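Ferric uptake regulation protein (Helicobacter pylori, PDB 2XIG) represses iron-responsive genes as a homodimeric, metal-dependent transcription factor, binding their operators with ferrous iron as cofactor. Local coordinates at the interface of chains A and B. Numbering follows the deposited sequence. Chains: chain A/B, Ferric uptake regulation protein.

The interface of chains A and B. Residues chain A 100, 111, 113, 116, 136, 138; chain B 119-120, 123-124.
In the dimerization region of Fur, helix 114-125 of chain B lies against the beta-sheet of chain A, presenting B:Val123 to A:Phe111 and B:Gln120 to A:Met136 and A:Met138. B:Val123 is the central knob, with 69 Å² of its surface hidden by the partner. The CG1 methyl of B:Val123 sits over one face of the A:Phe111 ring, displaced toward the rim, 3.8 Å from CD2. The phenyl ring turns this face to the helix with CG placed between the backbone N and the carbonyl carbon (chi1 73°), while the methyl CE of A:Met136, from the same chain, lies at the ring's edge. The other branch of B:Val123, CG2, points to the beginning of the partner helix, meeting CD1 of A:Ile116 at 4.0 Å and the carboxylate carbon of A:Asp113.

B:Gln120 extends across the tips of two methionines through the aliphatic part of its side chain. CE of A:Met136 reaches CG of B:Gln120 at 3.5 Å. A:Met138 instead bends at chi2 and chi3 (-106° and -127°), which lays its sulfur SD beside CB of B:Gln120 at 3.6 Å and brings its CE methyl against the helix backbone and CG2 of B:Val124.

Toward the start of the chain A helix, A:Ile116 and B:Arg119 run alongside each other in opposite directions, and CG1 of A:Ile116 lies 3.8 Å from CB of B:Arg119. The guanidinium of B:Arg119 reaches A:Asp113 through water 1, at the edge of the guanidinium and in its plane, 3.0 Å from NH1 of B:Arg119 and 2.7 Å from the carboxylate OD2 of A:Asp113. OD2 of A:Asp113 also accepts the backbone N-H of A:Ile116 at 3.1 Å, an N-cap that fixes the carboxylate at the helix start. A:Asp113 and B:Arg119 make no direct contact, though their opposite charges may attract modestly through the water.

Repeated by the two-fold axis, this largely apolar packing with a water-bridged polar link at one end of the patch helps hold the Fur homodimer together.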
loop_
_atom_site.group_PDB
_atom_site.type_symbol
_atom_site.label_atom_id
_atom_site.label_comp_id
_atom_site.label_asym_id
_atom_site.label_seq_id
_atom_site.Cartn_x
_atom_site.Cartn_y
_atom_site.Cartn_z
ATOM N N ILE A 100 3.684 -7.432 -18.474
ATOM C CA ILE A 100 4.713 -7.011 -17.536
ATOM C C ILE A 100 4.479 -5.532 -17.243
ATOM O O ILE A 100 4.231 -4.757 -18.166
ATOM C CB ILE A 100 6.101 -7.166 -18.178
ATOM C CG1 ILE A 100 6.430 -8.649 -18.373
ATOM C CG2 ILE A 100 7.172 -6.477 -17.330
ATOM C CD1 ILE A 100 7.578 -8.908 -19.343
ATOM N N PHE A 111 3.412 -9.643 -23.659
ATOM C CA PHE A 111 4.115 -10.871 -24.028
ATOM C C PHE A 111 3.155 -12.042 -24.109
ATOM O O PHE A 111 2.076 -12.026 -23.507
ATOM C CB PHE A 111 5.257 -11.194 -23.044
ATOM C CG PHE A 111 4.794 -11.694 -21.691
ATOM C CD1 PHE A 111 4.445 -10.803 -20.681
ATOM C CD2 PHE A 111 4.717 -13.055 -21.428
ATOM C CE1 PHE A 111 4.020 -11.260 -19.441
ATOM C CE2 PHE A 111 4.297 -13.523 -20.194
ATOM C CZ PHE A 111 3.947 -12.623 -19.195
ATOM N N ASP A 113 4.058 -16.207 -24.147
ATOM C CA ASP A 113 5.087 -17.240 -24.179
ATOM C C ASP A 113 4.461 -18.620 -24.347
ATOM O O ASP A 113 3.834 -19.139 -23.420
ATOM C CB ASP A 113 5.904 -17.197 -22.885
ATOM C CG ASP A 113 7.159 -18.044 -22.959
ATOM O OD1 ASP A 113 8.075 -17.685 -23.724
ATOM O OD2 ASP A 113 7.238 -19.059 -22.238
ATOM N N ILE A 116 5.000 -21.101 -21.486
ATOM C CA ILE A 116 4.221 -20.802 -20.293
ATOM C C ILE A 116 2.770 -21.235 -20.478
ATOM O O ILE A 116 2.174 -21.848 -19.592
ATOM C CB ILE A 116 4.268 -19.305 -19.949
ATOM C CG1 ILE A 116 5.671 -18.925 -19.470
ATOM C CG2 ILE A 116 3.210 -18.959 -18.906
ATOM C CD1 ILE A 116 5.766 -17.555 -18.858
ATOM N N MET A 136 -2.304 -13.139 -15.864
ATOM C CA MET A 136 -0.916 -13.210 -15.438
ATOM C C MET A 136 -0.298 -11.837 -15.577
ATOM O O MET A 136 -0.293 -11.263 -16.664
ATOM C CB MET A 136 -0.146 -14.240 -16.278
ATOM C CG MET A 136 1.371 -14.226 -16.078
ATOM S SD MET A 136 2.179 -15.526 -17.049
ATOM C CE MET A 136 3.891 -15.066 -16.914
ATOM N N MET A 138 3.251 -9.630 -14.341
ATOM C CA MET A 138 4.573 -9.633 -13.735
ATOM C C MET A 138 4.922 -8.207 -13.408
ATOM O O MET A 138 4.874 -7.350 -14.277
ATOM C CB MET A 138 5.598 -10.132 -14.736
ATOM C CG MET A 138 5.128 -11.286 -15.554
ATOM S SD MET A 138 5.931 -12.775 -15.004
ATOM C CE MET A 138 6.567 -13.325 -16.582
ATOM N N ARG B 119 10.272 -19.839 -15.811
ATOM C CA ARG B 119 10.016 -19.252 -17.115
ATOM C C ARG B 119 9.623 -17.781 -17.005
ATOM O O ARG B 119 9.957 -16.983 -17.874
ATOM C CB ARG B 119 8.943 -20.036 -17.877
ATOM C CG ARG B 119 9.439 -21.360 -18.472
ATOM C CD ARG B 119 8.390 -21.988 -19.386
ATOM N NE ARG B 119 8.726 -23.356 -19.767
ATOM C CZ ARG B 119 9.565 -23.676 -20.748
ATOM N NH1 ARG B 119 10.168 -22.726 -21.447
ATOM N NH2 ARG B 119 9.806 -24.949 -21.025
ATOM N N GLN B 120 8.914 -17.421 -15.940
ATOM C CA GLN B 120 8.494 -16.036 -15.764
ATOM C C GLN B 120 9.704 -15.114 -15.679
ATOM O O GLN B 120 9.705 -14.019 -16.236
ATOM C CB GLN B 120 7.634 -15.889 -14.505
ATOM C CG GLN B 120 6.210 -16.418 -14.676
ATOM C CD GLN B 120 5.416 -16.415 -13.370
ATOM O OE1 GLN B 120 5.988 -16.408 -12.282
ATOM N NE2 GLN B 120 4.092 -16.431 -13.482
ATOM N N VAL B 123 11.372 -14.809 -19.211
ATOM C CA VAL B 123 10.657 -13.835 -20.029
ATOM C C VAL B 123 11.054 -12.399 -19.675
ATOM O O VAL B 123 11.402 -11.603 -20.547
ATOM C CB VAL B 123 9.142 -13.973 -19.833
ATOM C CG1 VAL B 123 8.411 -12.826 -20.510
ATOM C CG2 VAL B 123 8.664 -15.314 -20.363
ATOM N N VAL B 124 10.990 -12.077 -18.389
ATOM C CA VAL B 124 11.301 -10.728 -17.925
ATOM C C VAL B 124 12.742 -10.342 -18.263
ATOM O O VAL B 124 13.008 -9.236 -18.734
ATOM C CB VAL B 124 11.049 -10.590 -16.414
ATOM C CG1 VAL B 124 11.462 -9.224 -15.931
ATOM C CG2 VAL B 124 9.585 -10.823 -16.109
HETATM O O HOH W 1 9.635 -19.782 -21.208
#